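Local coordinates for protein putative aspartyl-tRNA synthetase (Leishmania major, PDB 6OD8) that probably charges tRNA(Asp) with L-aspartate at the expense of ATP, as a dimeric class II aminoacyl-tRNA synthetase, at residues Leu181-Ser189 and Thr203-Thr214; Leu215-Leu223 and Glu348-Tyr356. All blocks are in the same frame, centred on the assembly; numbering follows the deposited sequence.

How the contacts relate
Contacts 1 and 2 lie in series along the chain, with centres about 14 Å apart. The helix 215-237 starts directly after Thr214, so the second segment of contact 1 runs into the first segment of contact 2. Two probable hydrogen bonds tie them together. Ser217 OG meets Asp211 OD2 at 2.7 Å, and Gln355 NE2 meets Ala188 O at 3.0 Å. Leu212 CD2 also packs on Phe221 CD1 at 3.5 Å. Contact 1 joins the OB-fold side to the class II part. Contact 2 lies nearer the centre of the chain (about 11 Å, against about 19 Å for contact 1, centre to centre). Both reach the second subunit.

Contact 1: Leu181-Ser189 and Thr203-Thr214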
loop_
_atom_site.group_PDB
_atom_site.type_symbol
_atom_site.label_atom_id
_atom_site.label_comp_id
_atom_site.label_asym_id
_atom_site.label_seq_id
_atom_site.Cartn_x
_atom_site.Cartn_y
_atom_site.Cartn_z
ATOM N N LEU A 181 -24.375 -16.674 -20.033
ATOM C CA LEU A 181 -23.150 -15.975 -19.655
ATOM C C LEU A 181 -22.991 -14.717 -20.496
ATOM O O LEU A 181 -23.447 -14.675 -21.640
ATOM C CB LEU A 181 -21.925 -16.878 -19.849
ATOM C CG LEU A 181 -21.875 -18.147 -18.998
ATOM C CD1 LEU A 181 -20.661 -18.969 -19.349
ATOM C CD2 LEU A 181 -21.853 -17.791 -17.523
ATOM N N PRO A 182 -22.363 -13.660 -19.966
ATOM C CA PRO A 182 -22.109 -12.477 -20.810
ATOM C C PRO A 182 -21.185 -12.779 -21.975
ATOM O O PRO A 182 -21.241 -12.093 -22.997
ATOM C CB PRO A 182 -21.480 -11.475 -19.830
ATOM C CG PRO A 182 -20.899 -12.320 -18.740
ATOM C CD PRO A 182 -21.813 -13.514 -18.610
ATOM N N PHE A 183 -20.316 -13.775 -21.818
ATOM C CA PHE A 183 -19.399 -14.289 -22.823
ATOM C C PHE A 183 -18.799 -15.542 -22.213
ATOM O O PHE A 183 -18.851 -15.724 -20.996
ATOM C CB PHE A 183 -18.302 -13.276 -23.195
ATOM C CG PHE A 183 -17.617 -12.646 -21.999
ATOM C CD1 PHE A 183 -17.986 -11.383 -21.562
ATOM C CD2 PHE A 183 -16.609 -13.315 -21.321
ATOM C CE1 PHE A 183 -17.369 -10.802 -20.461
ATOM C CE2 PHE A 183 -15.980 -12.743 -20.214
ATOM C CZ PHE A 183 -16.360 -11.481 -19.788
ATOM N N THR A 184 -18.224 -16.399 -23.059
ATOM C CA THR A 184 -17.607 -17.619 -22.547
ATOM C C THR A 184 -16.144 -17.381 -22.185
ATOM O O THR A 184 -15.478 -16.480 -22.716
ATOM C CB THR A 184 -17.681 -18.760 -23.566
ATOM O OG1 THR A 184 -16.892 -18.410 -24.718
ATOM C CG2 THR A 184 -19.116 -19.006 -24.000
ATOM N N LEU A 185 -15.639 -18.224 -21.278
ATOM C CA LEU A 185 -14.223 -18.166 -20.927
ATOM C C LEU A 185 -13.362 -18.477 -22.137
ATOM O O LEU A 185 -12.326 -17.835 -22.372
ATOM C CB LEU A 185 -13.929 -19.148 -19.790
ATOM C CG LEU A 185 -14.310 -18.679 -18.391
ATOM C CD1 LEU A 185 -13.554 -19.509 -17.377
ATOM C CD2 LEU A 185 -14.020 -17.190 -18.198
ATOM N N GLU A 186 -13.802 -19.451 -22.934
ATOM C CA GLU A 186 -13.119 -19.797 -24.173
ATOM C C GLU A 186 -12.928 -18.579 -25.062
ATOM O O GLU A 186 -11.823 -18.313 -25.540
ATOM C CB GLU A 186 -13.916 -20.876 -24.904
ATOM C CG GLU A 186 -13.973 -22.223 -24.154
ATOM C CD GLU A 186 -14.913 -22.261 -22.931
ATOM O OE1 GLU A 186 -15.748 -21.343 -22.736
ATOM O OE2 GLU A 186 -14.817 -23.241 -22.159
ATOM N N ASP A 187 -14.005 -17.835 -25.310
ATOM C CA ASP A 187 -13.909 -16.684 -26.196
ATOM C C ASP A 187 -13.061 -15.581 -25.569
ATOM O O ASP A 187 -12.248 -14.947 -26.256
ATOM C CB ASP A 187 -15.301 -16.160 -26.533
ATOM C CG ASP A 187 -16.077 -17.090 -27.453
ATOM O OD1 ASP A 187 -15.519 -18.099 -27.941
ATOM O OD2 ASP A 187 -17.264 -16.802 -27.678
ATOM N N ALA A 188 -13.228 -15.352 -24.265
ATOM C CA ALA A 188 -12.473 -14.310 -23.577
ATOM C C ALA A 188 -10.987 -14.634 -23.488
ATOM O O ALA A 188 -10.184 -13.718 -23.278
ATOM C CB ALA A 188 -13.051 -14.080 -22.179
ATOM N N SER A 189 -10.608 -15.907 -23.679
ATOM C CA SER A 189 -9.225 -16.361 -23.594
ATOM C C SER A 189 -8.533 -16.449 -24.945
ATOM O O SER A 189 -7.320 -16.691 -24.990
ATOM C CB SER A 189 -9.159 -17.738 -22.928
ATOM O OG SER A 189 -9.542 -17.650 -21.568
ATOM N N THR A 203 -17.088 -5.075 -23.379
ATOM C CA THR A 203 -17.863 -6.198 -22.856
ATOM C C THR A 203 -17.102 -6.907 -21.741
ATOM O O THR A 203 -17.684 -7.300 -20.721
ATOM C CB THR A 203 -18.190 -7.161 -23.995
ATOM O OG1 THR A 203 -18.855 -6.433 -25.030
ATOM C CG2 THR A 203 -19.092 -8.292 -23.507
ATOM N N ARG A 204 -15.791 -7.044 -21.917
ATOM C CA ARG A 204 -14.912 -7.595 -20.890
ATOM C C ARG A 204 -15.029 -6.826 -19.579
ATOM O O ARG A 204 -15.179 -7.417 -18.503
ATOM C CB ARG A 204 -13.483 -7.524 -21.405
ATOM C CG ARG A 204 -12.646 -8.721 -21.221
ATOM C CD ARG A 204 -11.265 -8.441 -21.794
ATOM N NE ARG A 204 -11.067 -9.088 -23.085
ATOM C CZ ARG A 204 -10.715 -10.364 -23.202
ATOM N NH1 ARG A 204 -10.537 -11.095 -22.104
ATOM N NH2 ARG A 204 -10.537 -10.909 -24.394
ATOM N N LEU A 205 -14.932 -5.498 -19.646
ATOM C CA LEU A 205 -14.897 -4.715 -18.416
ATOM C C LEU A 205 -16.279 -4.605 -17.796
ATOM O O LEU A 205 -16.391 -4.456 -16.575
ATOM C CB LEU A 205 -14.312 -3.321 -18.684
ATOM C CG LEU A 205 -12.911 -3.328 -19.298
ATOM C CD1 LEU A 205 -12.427 -1.902 -19.723
ATOM C CD2 LEU A 205 -11.900 -4.000 -18.376
ATOM N N ASN A 206 -17.330 -4.707 -18.611
ATOM C CA ASN A 206 -18.690 -4.613 -18.097
ATOM C C ASN A 206 -19.064 -5.795 -17.209
ATOM O O ASN A 206 -19.977 -5.656 -16.396
ATOM C CB ASN A 206 -19.693 -4.516 -19.247
ATOM C CG ASN A 206 -19.650 -3.175 -19.939
ATOM O OD1 ASN A 206 -19.092 -2.215 -19.409
ATOM N ND2 ASN A 206 -20.233 -3.098 -21.128
ATOM N N SER A 207 -18.408 -6.950 -17.385
ATOM C CA SER A 207 -18.550 -8.125 -16.505
ATOM C C SER A 207 -17.157 -8.613 -16.099
ATOM O O SER A 207 -16.747 -9.743 -16.380
ATOM C CB SER A 207 -19.317 -9.266 -17.167
ATOM O OG SER A 207 -20.575 -8.843 -17.649
ATOM N N ARG A 208 -16.431 -7.734 -15.406
ATOM C CA ARG A 208 -15.036 -7.990 -15.086
ATOM C C ARG A 208 -14.863 -9.241 -14.237
ATOM O O ARG A 208 -13.827 -9.911 -14.338
ATOM C CB ARG A 208 -14.441 -6.767 -14.372
ATOM C CG ARG A 208 -13.012 -6.929 -13.964
ATOM C CD ARG A 208 -12.126 -7.167 -15.172
ATOM N NE ARG A 208 -11.072 -6.167 -15.229
ATOM C CZ ARG A 208 -10.089 -6.162 -16.119
ATOM N NH1 ARG A 208 -10.013 -7.126 -17.021
ATOM N NH2 ARG A 208 -9.173 -5.200 -16.094
ATOM N N TRP A 209 -15.864 -9.579 -13.411
ATOM C CA TRP A 209 -15.773 -10.780 -12.580
ATOM C C TRP A 209 -15.691 -12.038 -13.426
ATOM O O TRP A 209 -15.076 -13.029 -13.008
ATOM C CB TRP A 209 -16.964 -10.864 -11.620
ATOM C CG TRP A 209 -18.294 -10.599 -12.281
ATOM C CD1 TRP A 209 -19.161 -11.521 -12.809
ATOM C CD2 TRP A 209 -18.897 -9.319 -12.486
ATOM N NE1 TRP A 209 -20.265 -10.886 -13.324
ATOM C CE2 TRP A 209 -20.119 -9.532 -13.151
ATOM C CE3 TRP A 209 -18.506 -8.004 -12.189
ATOM C CZ2 TRP A 209 -20.971 -8.475 -13.516
ATOM C CZ3 TRP A 209 -19.354 -6.958 -12.554
ATOM C CH2 TRP A 209 -20.571 -7.203 -13.206
ATOM N N MET A 210 -16.305 -12.032 -14.608
ATOM C CA MET A 210 -16.133 -13.161 -15.516
ATOM C C MET A 210 -14.744 -13.140 -16.154
ATOM O O MET A 210 -14.049 -14.168 -16.217
ATOM C CB MET A 210 -17.229 -13.124 -16.592
ATOM C CG MET A 210 -17.243 -14.290 -17.528
ATOM S SD MET A 210 -17.776 -15.822 -16.692
ATOM C CE MET A 210 -17.569 -16.970 -18.049
ATOM N N ASP A 211 -14.343 -11.975 -16.664
ATOM C CA ASP A 211 -13.046 -11.842 -17.333
ATOM C C ASP A 211 -11.895 -12.261 -16.431
ATOM O O ASP A 211 -10.926 -12.880 -16.893
ATOM C CB ASP A 211 -12.821 -10.401 -17.785
ATOM C CG ASP A 211 -11.394 -10.188 -18.301
ATOM O OD1 ASP A 211 -11.105 -10.627 -19.430
ATOM O OD2 ASP A 211 -10.552 -9.672 -17.543
ATOM N N LEU A 212 -11.960 -11.907 -15.142
ATOM C CA LEU A 212 -10.834 -12.186 -14.268
ATOM C C LEU A 212 -10.574 -13.680 -14.132
ATOM O O LEU A 212 -9.493 -14.065 -13.687
ATOM C CB LEU A 212 -11.062 -11.566 -12.876
ATOM C CG LEU A 212 -11.009 -10.036 -12.757
ATOM C CD1 LEU A 212 -11.541 -9.554 -11.394
ATOM C CD2 LEU A 212 -9.577 -9.521 -12.987
ATOM N N ARG A 213 -11.553 -14.527 -14.466
ATOM C CA ARG A 213 -11.389 -15.969 -14.343
ATOM C C ARG A 213 -10.479 -16.556 -15.419
ATOM O O ARG A 213 -10.072 -17.712 -15.284
ATOM C CB ARG A 213 -12.765 -16.658 -14.393
ATOM C CG ARG A 213 -13.738 -16.126 -13.342
ATOM C CD ARG A 213 -15.162 -16.697 -13.531
ATOM N NE ARG A 213 -16.101 -15.893 -12.745
ATOM C CZ ARG A 213 -17.392 -16.154 -12.599
ATOM N NH1 ARG A 213 -17.943 -17.218 -13.186
ATOM N NH2 ARG A 213 -18.124 -15.347 -11.853
ATOM N N THR A 214 -10.175 -15.812 -16.484
ATOM C CA THR A 214 -9.297 -16.318 -17.527
ATOM C C THR A 214 -7.861 -16.394 -17.018
ATOM O O THR A 214 -7.477 -15.713 -16.065
ATOM C CB THR A 214 -9.352 -15.438 -18.792
ATOM O OG1 THR A 214 -8.820 -14.150 -18.492
ATOM C CG2 THR A 214 -10.794 -15.285 -19.302
#
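The OB-fold side of the protein is joined to the class II part here, where Phe183 and Met210 meet between the short helix 185-189 and the helices 201-206 and 208-211. Leu185 and Arg213 touch Arg110 on strand 104-111 of the OB fold, while helix 208-211 leads into helix 215-237. The Phe183 and Met210 side chains run past each other in opposite directions, with Phe183 CE2 only 3.3 Å from Met210 CG. A chi1 of 48° sets the ring between the backbone N and the carbonyl carbon of Phe183. The ring edge reaches the backbone of the other segment, and Phe183 CE1 stands 3.5 Å from Thr203 O. Met210 bends at chi2 (70°) and turns its methyl toward Leu185. Its CE comes within 3.6 Å of Leu185 CD2. The same methyl packs on Phe183 O, which is buried by the contact and has no polar partner in the model. The Leu181 side chain crosses that of Met210 at about a right angle, with Leu181 CD1 near Met210 CE. Farther along, the methyl Thr214 CG2 lies 3.5 Å from Ser189 OG and also touches Ala188 CB.

The polar link is Arg204. Its NH1 and NH2 both bind Ala188 O end-on, at 2.9 Å and 3.0 Å. The oxygen lies in the guanidinium plane, and Gln355 also donates to it. Arg204 NH1 also forms a salt bridge to Asp211 OD1 at 2.8 Å. Arg208 NH1 reaches Asp211 OD2 at 2.7 Å, and the Ser217 hydroxyl is a further partner of OD2. Leu181 and Pro182 also pack on Leu518 of the second subunit.

The paired grip and the salt bridge together restrain rotation of the Arg204 guanidinium. Two cations on one carboxylate probably favour the charged form of Asp211.

Contact 2: Leu215-Leu223 and Glu348-Tyr356; sequences LASGAIFRL and ELKNVCQQY
Ala216 and Val352 bring the two backbones together, with CA atoms 4.2 Å apart, where the segment axes of helices 215-223 and 348-353 approach to 7.6 Å at a signed crossing angle of -137°. Alanines at positions 216 and 219 of the first helix permit this closeness. Ala216 CA makes a CA-H...O contact with Asn351 O at 3.4 Å, and Ala219 CB rests equally near Glu348 O.

Val352 is the knob of the packing. Its CG2 enters a hole formed by Ala216, Ala219, Ile220 and Leu223, and lies 3.6 Å from Ala219 CB. With CG1 anti to the backbone N (chi1 174°), it is CG2 that faces the hole. Leu223 continues the apolar patch and lays CG and CD2 against Glu348 CB. Its CD1 meets Leu349 CD2. Val534 and Leu538 of helix 530-538 touch Ile220 and Leu223 in turn.

At one end Arg222 crosses Glu348 at about a right angle. Arg222 NE and NH2 grip the single oxygen OE2 side-on, and NE is 2.9 Å from Glu348 OE2. That NE bond uses the anti lone pair. The guanidinium and carboxylate planes are nearly coplanar, 18° apart.

At the other end a water accepts from Ala216 N and Gln354 NE2 and donates to Gln355 OE1, which is 2.6 Å away; the Gln355 amide has Ala188 as its other partner. Gln354 NE2 also binds Asn351 O at 2.7 Å, which fixes its amide. Ala216 CB packs against the Tyr356 ring.

This is knobs-into-holes packing of two obliquely antiparallel helices, with alanines where they come closest. It joins helices 215-237 and 346-353 within the class II catalytic domain.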
loop_
_atom_site.group_PDB
_atom_site.type_symbol
_atom_site.label_atom_id
_atom_site.label_comp_id
_atom_site.label_asym_id
_atom_site.label_seq_id
_atom_site.Cartn_x
_atom_site.Cartn_y
_atom_site.Cartn_z
ATOM N N LEU A 215 -7.071 -17.267 -17.653
ATOM C CA LEU A 215 -5.684 -17.453 -17.225
ATOM C C LEU A 215 -4.915 -16.149 -17.280
ATOM O O LEU A 215 -4.253 -15.766 -16.309
ATOM C CB LEU A 215 -4.981 -18.501 -18.106
ATOM C CG LEU A 215 -5.420 -19.953 -17.967
ATOM C CD1 LEU A 215 -4.708 -20.806 -19.032
ATOM C CD2 LEU A 215 -5.082 -20.437 -16.597
ATOM N N ALA A 216 -4.969 -15.461 -18.424
ATOM C CA ALA A 216 -4.132 -14.277 -18.606
ATOM C C ALA A 216 -4.558 -13.149 -17.681
ATOM O O ALA A 216 -3.717 -12.501 -17.047
ATOM C CB ALA A 216 -4.167 -13.816 -20.072
ATOM N N SER A 217 -5.863 -12.886 -17.594
ATOM C CA SER A 217 -6.321 -11.783 -16.748
ATOM C C SER A 217 -5.986 -12.049 -15.277
ATOM O O SER A 217 -5.445 -11.183 -14.582
ATOM C CB SER A 217 -7.823 -11.565 -16.991
ATOM O OG SER A 217 -8.311 -10.424 -16.322
ATOM N N GLY A 218 -6.260 -13.262 -14.795
ATOM C CA GLY A 218 -5.848 -13.608 -13.447
ATOM C C GLY A 218 -4.356 -13.447 -13.220
ATOM O O GLY A 218 -3.934 -12.942 -12.176
ATOM N N ALA A 219 -3.538 -13.850 -14.203
ATOM C CA ALA A 219 -2.084 -13.742 -14.048
ATOM C C ALA A 219 -1.642 -12.294 -14.027
ATOM O O ALA A 219 -0.724 -11.931 -13.280
ATOM C CB ALA A 219 -1.356 -14.498 -15.171
ATOM N N ILE A 220 -2.252 -11.457 -14.864
ATOM C CA ILE A 220 -1.889 -10.035 -14.860
ATOM C C ILE A 220 -2.041 -9.438 -13.468
ATOM O O ILE A 220 -1.173 -8.692 -12.993
ATOM C CB ILE A 220 -2.732 -9.266 -15.892
ATOM C CG1 ILE A 220 -2.320 -9.658 -17.307
ATOM C CG2 ILE A 220 -2.609 -7.781 -15.681
ATOM C CD1 ILE A 220 -3.282 -9.131 -18.388
ATOM N N PHE A 221 -3.129 -9.770 -12.774
ATOM C CA PHE A 221 -3.341 -9.095 -11.500
ATOM C C PHE A 221 -2.575 -9.742 -10.357
ATOM O O PHE A 221 -2.259 -9.052 -9.387
ATOM C CB PHE A 221 -4.840 -8.994 -11.225
ATOM C CG PHE A 221 -5.504 -8.017 -12.147
ATOM C CD1 PHE A 221 -6.270 -8.451 -13.206
ATOM C CD2 PHE A 221 -5.276 -6.652 -11.992
ATOM C CE1 PHE A 221 -6.842 -7.541 -14.080
ATOM C CE2 PHE A 221 -5.825 -5.737 -12.868
ATOM C CZ PHE A 221 -6.620 -6.187 -13.914
ATOM N N ARG A 222 -2.222 -11.022 -10.467
ATOM C CA ARG A 222 -1.233 -11.573 -9.546
ATOM C C ARG A 222 0.114 -10.865 -9.712
ATOM O O ARG A 222 0.791 -10.559 -8.723
ATOM C CB ARG A 222 -1.083 -13.076 -9.772
ATOM C CG ARG A 222 -2.341 -13.886 -9.369
ATOM C CD ARG A 222 -2.185 -15.357 -9.740
ATOM N NE ARG A 222 -1.063 -15.924 -9.009
ATOM C CZ ARG A 222 -1.174 -16.540 -7.832
ATOM N NH1 ARG A 222 -2.366 -16.687 -7.265
ATOM N NH2 ARG A 222 -0.090 -17.014 -7.227
ATOM N N LEU A 223 0.528 -10.619 -10.959
ATOM C CA LEU A 223 1.784 -9.893 -11.174
ATOM C C LEU A 223 1.688 -8.451 -10.694
ATOM O O LEU A 223 2.645 -7.922 -10.127
ATOM C CB LEU A 223 2.185 -9.942 -12.656
ATOM C CG LEU A 223 2.540 -11.353 -13.139
ATOM C CD1 LEU A 223 2.614 -11.372 -14.664
ATOM C CD2 LEU A 223 3.856 -11.810 -12.521
ATOM N N GLU A 348 2.934 -17.340 -13.941
ATOM C CA GLU A 348 2.113 -16.196 -14.312
ATOM C C GLU A 348 2.553 -15.606 -15.647
ATOM O O GLU A 348 1.713 -15.237 -16.483
ATOM C CB GLU A 348 2.176 -15.136 -13.208
ATOM C CG GLU A 348 1.365 -15.474 -11.955
ATOM C CD GLU A 348 2.138 -16.329 -10.964
ATOM O OE1 GLU A 348 3.271 -16.758 -11.272
ATOM O OE2 GLU A 348 1.604 -16.573 -9.871
ATOM N N LEU A 349 3.866 -15.511 -15.868
ATOM C CA LEU A 349 4.343 -14.950 -17.128
ATOM C C LEU A 349 3.889 -15.797 -18.308
ATOM O O LEU A 349 3.507 -15.264 -19.359
ATOM C CB LEU A 349 5.870 -14.829 -17.107
ATOM C CG LEU A 349 6.468 -13.911 -16.044
ATOM C CD1 LEU A 349 7.973 -14.169 -15.858
ATOM C CD2 LEU A 349 6.201 -12.431 -16.379
ATOM N N LYS A 350 3.945 -17.123 -18.167
ATOM C CA LYS A 350 3.511 -17.973 -19.270
ATOM C C LYS A 350 2.006 -17.878 -19.483
ATOM O O LYS A 350 1.534 -17.973 -20.627
ATOM C CB LYS A 350 3.925 -19.433 -19.025
ATOM N N ASN A 351 1.242 -17.686 -18.402
ATOM C CA ASN A 351 -0.210 -17.596 -18.521
ATOM C C ASN A 351 -0.651 -16.280 -19.159
ATOM O O ASN A 351 -1.682 -16.249 -19.842
ATOM C CB ASN A 351 -0.864 -17.796 -17.153
ATOM C CG ASN A 351 -1.005 -19.272 -16.789
ATOM O OD1 ASN A 351 -0.961 -20.132 -17.662
ATOM N ND2 ASN A 351 -1.186 -19.564 -15.507
ATOM N N VAL A 352 0.113 -15.197 -18.979
ATOM C CA VAL A 352 -0.128 -13.993 -19.777
ATOM C C VAL A 352 0.272 -14.237 -21.227
ATOM O O VAL A 352 -0.477 -13.939 -22.167
ATOM C CB VAL A 352 0.642 -12.791 -19.200
ATOM C CG1 VAL A 352 0.499 -11.564 -20.123
ATOM C CG2 VAL A 352 0.175 -12.458 -17.764
ATOM N N CYS A 353 1.466 -14.785 -21.423
ATOM C CA CYS A 353 2.060 -14.868 -22.754
ATOM C C CYS A 353 1.257 -15.763 -23.693
ATOM O O CYS A 353 1.275 -15.551 -24.913
ATOM C CB CYS A 353 3.497 -15.379 -22.634
ATOM S SG CYS A 353 4.490 -15.298 -24.158
ATOM N N GLN A 354 0.549 -16.765 -23.164
ATOM C CA GLN A 354 -0.159 -17.663 -24.074
ATOM C C GLN A 354 -1.305 -16.951 -24.776
ATOM O O GLN A 354 -1.646 -17.295 -25.913
ATOM C CB GLN A 354 -0.662 -18.906 -23.334
ATOM C CG GLN A 354 -1.399 -18.638 -22.030
ATOM C CD GLN A 354 -2.890 -18.388 -22.224
ATOM O OE1 GLN A 354 -3.497 -18.885 -23.180
ATOM N NE2 GLN A 354 -3.486 -17.609 -21.317
ATOM N N GLN A 355 -1.904 -15.958 -24.133
ATOM C CA GLN A 355 -2.917 -15.158 -24.805
ATOM C C GLN A 355 -2.351 -13.888 -25.428
ATOM O O GLN A 355 -2.814 -13.469 -26.488
ATOM C CB GLN A 355 -4.043 -14.783 -23.830
ATOM C CG GLN A 355 -5.205 -14.104 -24.541
ATOM C CD GLN A 355 -6.432 -13.904 -23.662
ATOM O OE1 GLN A 355 -6.506 -14.412 -22.533
ATOM N NE2 GLN A 355 -7.414 -13.168 -24.190
ATOM N N TYR A 356 -1.360 -13.275 -24.789
ATOM C CA TYR A 356 -0.842 -11.961 -25.169
ATOM C C TYR A 356 0.665 -12.102 -25.318
ATOM O O TYR A 356 1.424 -11.706 -24.421
ATOM C CB TYR A 356 -1.194 -10.909 -24.113
ATOM C CG TYR A 356 -2.677 -10.660 -23.941
ATOM C CD1 TYR A 356 -3.450 -10.189 -24.997
ATOM C CD2 TYR A 356 -3.300 -10.874 -22.712
ATOM C CE1 TYR A 356 -4.807 -9.948 -24.844
ATOM C CE2 TYR A 356 -4.655 -10.637 -22.545
ATOM C CZ TYR A 356 -5.404 -10.179 -23.613
ATOM O OH TYR A 356 -6.748 -9.927 -23.440
HETATM O O HOH W 1 -6.268 -16.461 -20.902
#